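Local coordinates for peptide-binding protein (Photobacterium damsela subsp. piscicida, PDB 6SQX), which probably acts as a secreted cysteine endopeptidase of the NlpC/P60 (C40) family, cleaving the peptidoglycan of potentially competing bacteria, at residues N23-Y37 and R431-G445. Sequence-based numbering, arbitrary orientation.
With EDO (1,2-ethanediol), chain O; EDO (1,2-ethanediol), chain K; EDO (1,2-ethanediol), chain R.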
ATOM      1  N   ASN A  23      -1.880 -20.499 -15.645  1.00 27.15           N
ATOM      2  CA  ASN A  23      -2.474 -19.822 -14.506  1.00 24.80           C
ATOM      3  C   ASN A  23      -3.647 -20.694 -14.099  1.00 22.11           C
ATOM      4  O   ASN A  23      -4.611 -20.818 -14.857  1.00 25.64           O
ATOM      5  CB  ASN A  23      -3.014 -18.447 -14.909  1.00 26.68           C
ATOM      6  CG  ASN A  23      -1.938 -17.430 -15.100  1.00 29.14           C
ATOM      7  OD1 ASN A  23      -1.063 -17.278 -14.258  1.00 28.53           O
ATOM      8  ND2 ASN A  23      -1.995 -16.720 -16.215  1.00 29.58           N
ATOM      9  N   ILE A  24      -3.607 -21.225 -12.874  0.63 19.44           N
ATOM     10  CA  ILE A  24      -4.559 -22.233 -12.375  0.63 19.28           C
ATOM     11  C   ILE A  24      -5.144 -21.707 -11.070  0.63 17.33           C
ATOM     12  O   ILE A  24      -4.399 -21.434 -10.119  0.63 17.84           O
ATOM     13  CB  ILE A  24      -3.815 -23.564 -12.103  0.63 21.89           C
ATOM     14  CG1 ILE A  24      -3.110 -24.103 -13.353  0.63 24.86           C
ATOM     15  CG2 ILE A  24      -4.770 -24.648 -11.520  0.63 22.51           C
ATOM     16  CD1 ILE A  24      -2.212 -25.343 -13.075  0.63 23.51           C
ATOM     17  N   THR A  25      -6.475 -21.585 -11.002  1.00 18.20           N
ATOM     18  CA  THR A  25      -7.095 -21.056  -9.787  1.00 17.92           C
ATOM     19  C   THR A  25      -7.003 -22.086  -8.661  1.00 19.01           C
ATOM     20  O   THR A  25      -6.942 -23.295  -8.908  1.00 19.68           O
ATOM     21  CB  THR A  25      -8.562 -20.724 -10.019  1.00 19.38           C
ATOM     22  OG1 THR A  25      -9.232 -21.958 -10.387  1.00 21.62           O
ATOM     23  CG2 THR A  25      -8.701 -19.671 -11.109  1.00 22.09           C
ATOM     24  N   ILE A  26      -6.950 -21.602  -7.424  1.00 17.45           N
ATOM     25  CA  ILE A  26      -7.088 -22.487  -6.269  1.00 17.57           C
ATOM     26  C   ILE A  26      -8.222 -22.003  -5.373  1.00 18.58           C
ATOM     27  O   ILE A  26      -8.497 -20.793  -5.300  1.00 18.62           O
ATOM     28  CB  ILE A  26      -5.756 -22.642  -5.492  1.00 18.80           C
ATOM     29  CG1 ILE A  26      -5.109 -21.274  -5.130  1.00 19.56           C
ATOM     30  CG2 ILE A  26      -4.794 -23.587  -6.229  1.00 20.29           C
ATOM     31  CD1 ILE A  26      -4.080 -21.407  -3.992  1.00 20.25           C
ATOM     32  N   PRO A  27      -8.861 -22.917  -4.650  1.00 17.90           N
ATOM     33  CA  PRO A  27      -9.972 -22.536  -3.768  1.00 17.53           C
ATOM     34  C   PRO A  27      -9.503 -21.680  -2.601  1.00 17.70           C
ATOM     35  O   PRO A  27      -8.332 -21.729  -2.198  1.00 18.66           O
ATOM     36  CB  PRO A  27     -10.472 -23.888  -3.240  1.00 17.42           C
ATOM     37  CG  PRO A  27     -10.096 -24.873  -4.294  1.00 18.83           C
ATOM     38  CD  PRO A  27      -8.720 -24.383  -4.791  1.00 19.23           C
ATOM     39  N   ILE A  28     -10.449 -20.917  -2.035  1.00 18.65           N
ATOM     40  CA  ILE A  28     -10.266 -20.313  -0.719  1.00 18.85           C
ATOM     41  C   ILE A  28     -10.194 -21.430   0.312  1.00 19.43           C
ATOM     42  O   ILE A  28     -10.946 -22.412   0.239  1.00 21.75           O
ATOM     43  CB  ILE A  28     -11.436 -19.363  -0.414  1.00 20.23           C
ATOM     44  CG1 ILE A  28     -11.465 -18.238  -1.449  1.00 20.39           C
ATOM     45  CG2 ILE A  28     -11.311 -18.769   0.995  1.00 21.04           C
ATOM     46  CD1 ILE A  28     -12.629 -17.227  -1.249  1.00 21.63           C
ATOM     47  N   GLU A  29      -9.273 -21.321   1.273  1.00 19.57           N
ATOM     48  CA  GLU A  29      -8.980 -22.447   2.163  1.00 19.08           C
ATOM     49  C   GLU A  29      -9.650 -22.355   3.522  1.00 19.73           C
ATOM     50  O   GLU A  29     -10.229 -23.342   3.995  1.00 22.47           O
ATOM     51  CB  GLU A  29      -7.468 -22.563   2.382  1.00 19.33           C
ATOM     52  CG  GLU A  29      -6.711 -22.906   1.101  1.00 20.89           C
ATOM     53  CD  GLU A  29      -5.249 -23.108   1.332  1.00 21.18           C
ATOM     54  OE1 GLU A  29      -4.838 -24.206   1.771  1.00 23.18           O
ATOM     55  OE2 GLU A  29      -4.500 -22.137   1.123  1.00 21.43           O
ATOM     56  N   ILE A  30      -9.592 -21.206   4.175  1.00 20.32           N
ATOM     57  CA  ILE A  30     -10.056 -21.074   5.548  1.00 20.51           C
ATOM     58  C   ILE A  30     -11.150 -20.004   5.660  1.00 19.64           C
ATOM     59  O   ILE A  30     -11.454 -19.280   4.713  1.00 19.94           O
ATOM     60  CB  ILE A  30      -8.905 -20.848   6.546  1.00 20.18           C
ATOM     61  CG1 ILE A  30      -8.119 -19.580   6.206  1.00 20.73           C
ATOM     62  CG2 ILE A  30      -8.021 -22.077   6.552  1.00 21.25           C
ATOM     63  CD1 ILE A  30      -6.994 -19.315   7.203  1.00 22.18           C
ATOM     64  N   THR A  31     -11.746 -19.928   6.847  1.00 19.81           N
ATOM     65  CA  THR A  31     -12.908 -19.063   7.034  1.00 20.11           C
ATOM     66  C   THR A  31     -12.531 -17.594   6.865  1.00 19.47           C
ATOM     67  O   THR A  31     -11.588 -17.114   7.505  1.00 21.01           O
ATOM     68  CB  THR A  31     -13.462 -19.295   8.439  1.00 22.81           C
ATOM     69  OG1 THR A  31     -13.883 -20.657   8.551  1.00 24.66           O
ATOM     70  CG2 THR A  31     -14.670 -18.423   8.726  1.00 24.02           C
ATOM     71  N   GLN A  32     -13.307 -16.872   6.052  1.00 18.92           N
ATOM     72  CA  GLN A  32     -13.034 -15.451   5.759  1.00 18.66           C
ATOM     73  C   GLN A  32     -13.792 -14.551   6.743  1.00 18.40           C
ATOM     74  O   GLN A  32     -14.739 -13.819   6.396  1.00 20.44           O
ATOM     75  CB  GLN A  32     -13.353 -15.133   4.307  1.00 17.94           C
ATOM     76  CG  GLN A  32     -12.482 -15.926   3.354  1.00 17.93           C
ATOM     77  CD  GLN A  32     -10.986 -15.711   3.674  1.00 17.37           C
ATOM     78  OE1 GLN A  32     -10.541 -14.562   3.761  1.00 18.57           O
ATOM     79  NE2 GLN A  32     -10.243 -16.792   3.883  1.00 18.26           N
ATOM     80  N   ASP A  33     -13.348 -14.592   8.004  1.00 18.01           N
ATOM     81  CA  ASP A  33     -13.922 -13.732   9.033  1.00 19.11           C
ATOM     82  C   ASP A  33     -12.875 -13.616  10.133  1.00 19.47           C
ATOM     83  O   ASP A  33     -12.542 -14.619  10.770  1.00 20.52           O
ATOM     84  CB  ASP A  33     -15.212 -14.354   9.562  1.00 21.16           C
ATOM     85  CG  ASP A  33     -15.895 -13.496  10.633  1.00 22.59           C
ATOM     86  OD1 ASP A  33     -15.332 -12.485  11.121  1.00 22.39           O
ATOM     87  OD2 ASP A  33     -17.052 -13.795  11.010  1.00 25.77           O
ATOM     88  N   ALA A  34     -12.333 -12.411  10.330  1.00 19.16           N
ATOM     89  CA  ALA A  34     -11.271 -12.246  11.302  1.00 19.51           C
ATOM     90  C   ALA A  34     -11.723 -12.655  12.695  1.00 20.55           C
ATOM     91  O   ALA A  34     -10.891 -13.029  13.529  1.00 21.26           O
ATOM     92  CB  ALA A  34     -10.797 -10.783  11.324  1.00 19.44           C
ATOM     93  N   PHE A  35     -13.027 -12.618  12.976  1.00 21.17           N
ATOM     94  CA  PHE A  35     -13.454 -12.962  14.326  1.00 21.04           C
ATOM     95  C   PHE A  35     -13.304 -14.448  14.617  1.00 22.19           C
ATOM     96  O   PHE A  35     -13.350 -14.835  15.790  1.00 22.85           O
ATOM     97  CB  PHE A  35     -14.920 -12.552  14.555  1.00 21.16           C
ATOM     98  CG  PHE A  35     -15.101 -11.065  14.762  1.00 22.52           C
ATOM     99  CD1 PHE A  35     -14.731 -10.482  15.954  1.00 23.20           C
ATOM    100  CD2 PHE A  35     -15.612 -10.258  13.764  1.00 21.36           C
ATOM    101  CE1 PHE A  35     -14.892  -9.135  16.170  1.00 23.25           C
ATOM    102  CE2 PHE A  35     -15.769  -8.884  13.971  1.00 21.43           C
ATOM    103  CZ  PHE A  35     -15.389  -8.325  15.181  1.00 22.24           C
ATOM    104  N   HIS A  36     -13.147 -15.279  13.573  1.00 22.02           N
ATOM    105  CA  HIS A  36     -12.912 -16.711  13.770  1.00 22.87           C
ATOM    106  C   HIS A  36     -11.565 -16.972  14.438  1.00 22.43           C
ATOM    107  O   HIS A  36     -11.344 -18.057  15.007  1.00 25.04           O
ATOM    108  CB  HIS A  36     -12.980 -17.411  12.407  1.00 24.33           C
ATOM    109  CG  HIS A  36     -13.012 -18.901  12.473  1.00 27.68           C
ATOM    110  ND1 HIS A  36     -14.148 -19.607  12.802  1.00 32.46           N
ATOM    111  CD2 HIS A  36     -12.059 -19.824  12.202  1.00 29.62           C
ATOM    112  CE1 HIS A  36     -13.887 -20.905  12.748  1.00 33.89           C
ATOM    113  NE2 HIS A  36     -12.626 -21.063  12.387  1.00 32.71           N
ATOM    114  N   TYR A  37     -10.679 -15.980  14.409  1.00 21.96           N
ATOM    115  CA  TYR A  37      -9.317 -16.104  14.908  1.00 22.98           C
ATOM    116  C   TYR A  37      -9.095 -15.237  16.133  1.00 23.47           C
ATOM    117  O   TYR A  37      -7.943 -14.963  16.491  1.00 25.36           O
ATOM    118  CB  TYR A  37      -8.315 -15.761  13.797  1.00 23.29           C
ATOM    119  CG  TYR A  37      -8.704 -16.467  12.512  1.00 21.85           C
ATOM    120  CD1 TYR A  37      -8.462 -17.830  12.357  1.00 23.32           C
ATOM    121  CD2 TYR A  37      -9.408 -15.804  11.498  1.00 21.08           C
ATOM    122  CE1 TYR A  37      -8.867 -18.516  11.217  1.00 23.97           C
ATOM    123  CE2 TYR A  37      -9.835 -16.493  10.338  1.00 20.57           C
ATOM    124  CZ  TYR A  37      -9.549 -17.852  10.216  1.00 22.02           C
ATOM    125  OH  TYR A  37      -9.929 -18.555   9.104  1.00 22.20           O
ATOM    126  N   ARG A 431       1.250 -20.193 -12.154  1.00 18.48           N
ATOM    127  CA  ARG A 431       0.764 -19.568 -10.924  1.00 19.83           C
ATOM    128  C   ARG A 431      -0.493 -20.279 -10.462  1.00 19.92           C
ATOM    129  O   ARG A 431      -1.387 -20.560 -11.270  1.00 19.97           O
ATOM    130  CB  ARG A 431       0.424 -18.061 -11.085  1.00 20.45           C
ATOM    131  CG  ARG A 431       1.654 -17.193 -11.404  1.00 21.11           C
ATOM    132  CD  ARG A 431       2.583 -17.054 -10.175  1.00 21.99           C
ATOM    133  NE  ARG A 431       3.685 -16.135 -10.451  1.00 22.55           N
ATOM    134  CZ  ARG A 431       4.782 -16.468 -11.133  1.00 24.37           C
ATOM    135  NH1 ARG A 431       4.943 -17.703 -11.604  1.00 26.14           N
ATOM    136  NH2 ARG A 431       5.750 -15.566 -11.310  1.00 27.49           N
ATOM    137  N   ALA A 432      -0.578 -20.505  -9.158  1.00 18.69           N
ATOM    138  CA  ALA A 432      -1.835 -20.895  -8.508  1.00 19.07           C
ATOM    139  C   ALA A 432      -2.467 -19.572  -8.084  1.00 19.67           C
ATOM    140  O   ALA A 432      -2.037 -18.949  -7.112  1.00 20.39           O
ATOM    141  CB  ALA A 432      -1.579 -21.804  -7.308  1.00 19.44           C
ATOM    142  N   LEU A 433      -3.468 -19.125  -8.845  1.00 18.87           N
ATOM    143  CA  LEU A 433      -4.023 -17.786  -8.672  1.00 18.43           C
ATOM    144  C   LEU A 433      -4.942 -17.673  -7.461  1.00 18.69           C
ATOM    145  O   LEU A 433      -5.836 -18.513  -7.246  1.00 19.32           O
ATOM    146  CB  LEU A 433      -4.861 -17.382  -9.886  1.00 21.36           C
ATOM    147  CG  LEU A 433      -4.182 -17.222 -11.243  1.00 26.41           C
ATOM    148  CD1 LEU A 433      -5.266 -16.747 -12.222  1.00 30.29           C
ATOM    149  CD2 LEU A 433      -3.032 -16.196 -11.171  1.00 28.04           C
ATOM    150  N   VAL A 434      -4.758 -16.591  -6.712  1.00 17.96           N
ATOM    151  CA  VAL A 434      -5.634 -16.177  -5.624  1.00 16.94           C
ATOM    152  C   VAL A 434      -6.263 -14.847  -6.014  1.00 16.59           C
ATOM    153  O   VAL A 434      -7.444 -14.781  -6.365  1.00 17.76           O
ATOM    154  CB  VAL A 434      -4.860 -16.111  -4.293  1.00 18.17           C
ATOM    155  CG1 VAL A 434      -5.790 -15.616  -3.154  1.00 18.50           C
ATOM    156  CG2 VAL A 434      -4.297 -17.502  -4.001  1.00 19.86           C
ATOM    157  N   GLY A 435      -5.469 -13.785  -6.073  1.00 17.35           N
ATOM    158  CA  GLY A 435      -5.902 -12.581  -6.758  1.00 17.69           C
ATOM    159  C   GLY A 435      -6.848 -11.690  -5.985  1.00 16.52           C
ATOM    160  O   GLY A 435      -7.496 -10.824  -6.603  1.00 15.25           O
ATOM    161  N   GLN A 436      -6.924 -11.855  -4.668  1.00 16.82           N
ATOM    162  CA  GLN A 436      -7.822 -11.072  -3.819  1.00 15.72           C
ATOM    163  C   GLN A 436      -7.285 -11.109  -2.403  1.00 15.74           C
ATOM    164  O   GLN A 436      -6.578 -12.055  -2.030  1.00 17.37           O
ATOM    165  CB  GLN A 436      -9.286 -11.579  -3.817  1.00 17.26           C
ATOM    166  CG  GLN A 436      -9.426 -13.053  -3.456  1.00 17.49           C
ATOM    167  CD  GLN A 436     -10.872 -13.512  -3.304  1.00 19.05           C
ATOM    168  OE1 GLN A 436     -11.617 -12.958  -2.502  1.00 19.37           O
ATOM    169  NE2 GLN A 436     -11.258 -14.533  -4.062  1.00 20.19           N
ATOM    170  N   THR A 437      -7.625 -10.080  -1.620  1.00 15.66           N
ATOM    171  CA  THR A 437      -7.261 -10.065  -0.209  1.00 14.94           C
ATOM    172  C   THR A 437      -8.019 -11.158   0.538  1.00 15.08           C
ATOM    173  O   THR A 437      -9.258 -11.275   0.416  1.00 15.59           O
ATOM    174  CB  THR A 437      -7.567  -8.682   0.405  1.00 15.35           C
ATOM    175  OG1 THR A 437      -6.595  -7.727  -0.090  1.00 16.42           O
ATOM    176  CG2 THR A 437      -7.514  -8.656   1.923  1.00 16.72           C
ATOM    177  N   LEU A 438      -7.303 -11.922   1.355  1.00 16.07           N
ATOM    178  CA  LEU A 438      -7.881 -13.027   2.114  1.00 16.11           C
ATOM    179  C   LEU A 438      -7.146 -13.216   3.421  1.00 15.24           C
ATOM    180  O   LEU A 438      -5.996 -12.765   3.585  1.00 16.78           O
ATOM    181  CB  LEU A 438      -7.751 -14.364   1.381  1.00 17.49           C
ATOM    182  CG  LEU A 438      -8.531 -14.567   0.092  1.00 18.55           C
ATOM    183  CD1 LEU A 438      -8.115 -15.925  -0.462  1.00 19.61           C
ATOM    184  CD2 LEU A 438     -10.057 -14.526   0.324  1.00 18.72           C
ATOM    185  N   ILE A 439      -7.787 -13.919   4.351  1.00 15.50           N
ATOM    186  CA  ILE A 439      -7.056 -14.572   5.444  1.00 16.28           C
ATOM    187  C   ILE A 439      -6.636 -15.951   4.950  1.00 16.99           C
ATOM    188  O   ILE A 439      -7.474 -16.697   4.445  1.00 18.44           O
ATOM    189  CB  ILE A 439      -7.912 -14.690   6.713  1.00 17.08           C
ATOM    190  CG1 ILE A 439      -8.380 -13.302   7.167  1.00 17.17           C
ATOM    191  CG2 ILE A 439      -7.125 -15.399   7.844  1.00 19.11           C
ATOM    192  CD1 ILE A 439      -9.527 -13.375   8.161  1.00 19.70           C
ATOM    193  N   THR A 440      -5.341 -16.276   4.988  1.00 17.82           N
ATOM    194  CA  THR A 440      -4.875 -17.538   4.436  1.00 18.27           C
ATOM    195  C   THR A 440      -3.918 -18.222   5.404  1.00 18.46           C
ATOM    196  O   THR A 440      -3.313 -17.568   6.260  1.00 20.08           O
ATOM    197  CB  THR A 440      -4.128 -17.337   3.105  1.00 17.78           C
ATOM    198  OG1 THR A 440      -2.883 -16.666   3.376  1.00 18.72           O
ATOM    199  CG2 THR A 440      -4.886 -16.516   2.127  1.00 18.78           C
ATOM    200  N   PRO A 441      -3.709 -19.533   5.258  1.00 19.00           N
ATOM    201  CA  PRO A 441      -2.515 -20.153   5.861  1.00 20.43           C
ATOM    202  C   PRO A 441      -1.279 -19.405   5.383  1.00 20.20           C
ATOM    203  O   PRO A 441      -1.259 -18.847   4.292  1.00 20.13           O
ATOM    204  CB  PRO A 441      -2.529 -21.579   5.294  1.00 20.27           C
ATOM    205  CG  PRO A 441      -4.033 -21.839   4.990  1.00 19.85           C
ATOM    206  CD  PRO A 441      -4.482 -20.492   4.438  1.00 19.68           C
ATOM    207  N   ILE A 442      -0.221 -19.451   6.191  1.00 20.04           N
ATOM    208  CA  ILE A 442       1.072 -18.956   5.717  1.00 19.89           C
ATOM    209  C   ILE A 442       1.460 -19.675   4.430  1.00 20.32           C
ATOM    210  O   ILE A 442       1.906 -19.052   3.449  1.00 20.15           O
ATOM    211  CB  ILE A 442       2.152 -19.159   6.806  1.00 21.74           C
ATOM    212  CG1 ILE A 442       1.869 -18.275   8.028  1.00 22.73           C
ATOM    213  CG2 ILE A 442       3.542 -18.931   6.249  1.00 22.81           C
ATOM    214  CD1 ILE A 442       2.130 -16.795   7.807  1.00 24.78           C
ATOM    215  N   GLY A 443       1.331 -21.016   4.436  1.00 21.10           N
ATOM    216  CA  GLY A 443       1.628 -21.838   3.274  1.00 21.29           C
ATOM    217  C   GLY A 443       0.450 -21.827   2.310  1.00 19.99           C
ATOM    218  O   GLY A 443      -0.266 -22.845   2.166  1.00 20.75           O
ATOM    219  N   ILE A 444       0.223 -20.673   1.661  1.00 20.15           N
ATOM    220  CA  ILE A 444      -0.929 -20.547   0.761  1.00 18.94           C
ATOM    221  C   ILE A 444      -0.921 -21.691  -0.237  1.00 18.49           C
ATOM    222  O   ILE A 444       0.053 -21.889  -0.968  1.00 20.08           O
ATOM    223  CB  ILE A 444      -0.892 -19.216  -0.019  1.00 19.99           C
ATOM    224  CG1 ILE A 444      -0.864 -18.009   0.905  1.00 21.63           C
ATOM    225  CG2 ILE A 444      -2.120 -19.149  -0.967  1.00 20.45           C
ATOM    226  CD1 ILE A 444      -0.606 -16.711   0.140  1.00 22.12           C
ATOM    227  N   GLY A 445      -2.047 -22.412  -0.346  1.00 18.96           N
ATOM    228  CA  GLY A 445      -2.164 -23.461  -1.330  1.00 19.86           C
ATOM    229  C   GLY A 445      -1.449 -24.764  -1.024  1.00 20.57           C
ATOM    230  O   GLY A 445      -1.563 -25.706  -1.823  1.00 21.35           O
TER
HETATM  231  C1  EDO O 513     -10.063 -22.828  10.160  1.00 37.80           C
HETATM  232  O1  EDO O 513      -9.980 -22.670  11.571  1.00 50.09           O
HETATM  233  C2  EDO O 513     -10.935 -21.740   9.576  1.00 34.31           C
HETATM  234  O2  EDO O 513     -11.578 -22.313   8.480  1.00 30.45           O
HETATM  235  C1  EDO K 509     -11.720 -25.336   1.209  1.00 46.40           C
HETATM  236  O1  EDO K 509     -11.260 -25.575   2.548  1.00 49.77           O
HETATM  237  C2  EDO K 509     -10.735 -26.000   0.256  1.00 46.23           C
HETATM  238  O2  EDO K 509     -10.534 -27.352   0.697  1.00 52.02           O
HETATM  239  C1  EDO R 516     -14.215 -21.520   4.062  1.00 52.10           C
HETATM  240  O1  EDO R 516     -14.321 -20.548   3.016  1.00 58.23           O
HETATM  241  C2  EDO R 516     -13.556 -22.734   3.431  1.00 52.19           C
HETATM  242  O2  EDO R 516     -13.823 -22.689   2.024  1.00 55.62           O
HETATM  243  O   HOH W   1      -8.882 -18.427  -7.078  1.00 32.58           O
HETATM  244  O   HOH W   2      -7.739 -19.108   2.685  1.00 19.15           O
HETATM  245  O   HOH W   3      -2.436 -24.608   2.717  1.00 23.74           O
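Ile24 lies beside Ala432 in a short parallel beta ladder, by which the N-terminal strand 23-25 becomes an outermost strand of the small mixed sheet holding strand 429-433; the chain then runs on across strand 438-441 at the edge of the antiparallel sheet of the NlpC/P60 domain. Ile24 N donates to Arg431 O at 2.8 Å, Leu433 N to Ile24 O, and Ile26 N reaches Leu433 O at a longer 3.3 Å; the same Leu433 O also accepts from a water that donates to Ile26 O as well. On one face, the isobutyl end of Leu433 lies against CB and OD1 of Asn23. On the other, small Ala432 leaves a shallow hollow for Ile26 CG2. With CG1 set between backbone N and carbonyl carbon (chi1 51°), Ile26 sends CD1 over Val434 CG2 and onto Gly445 CA at 3.9 Å, where a residue without a side chain gives room.

Past the sheet, Ile28 CD1 rests on Leu438 CD2, and Ile30 CD1 settles on the Thr440-Pro441 peptide beside the proline ring. Ile439 is the answering bump: its CG2 and CD1 press on Tyr37 CE2, while CD1 also tucks against the Ala34 backbone. Glu29 suits its place facing residues 443-445 because OE2 takes Gly445 N, met from above the carboxylate plane, and OE1 binds Tyr405 and a water shared with Gly443 O. The side-chain amide of Gln32 pairs with outermost strand 438-441, since it can match both backbone groups of Ile439. Bent at chi2 (-55°), its chain brings OE1 to Ile439 N at 2.9 Å in the amide's own plane, and NE2 to Ile439 O at 2.8 Å, nearly straight at 173°; the same NE2 donates to Ile30 O.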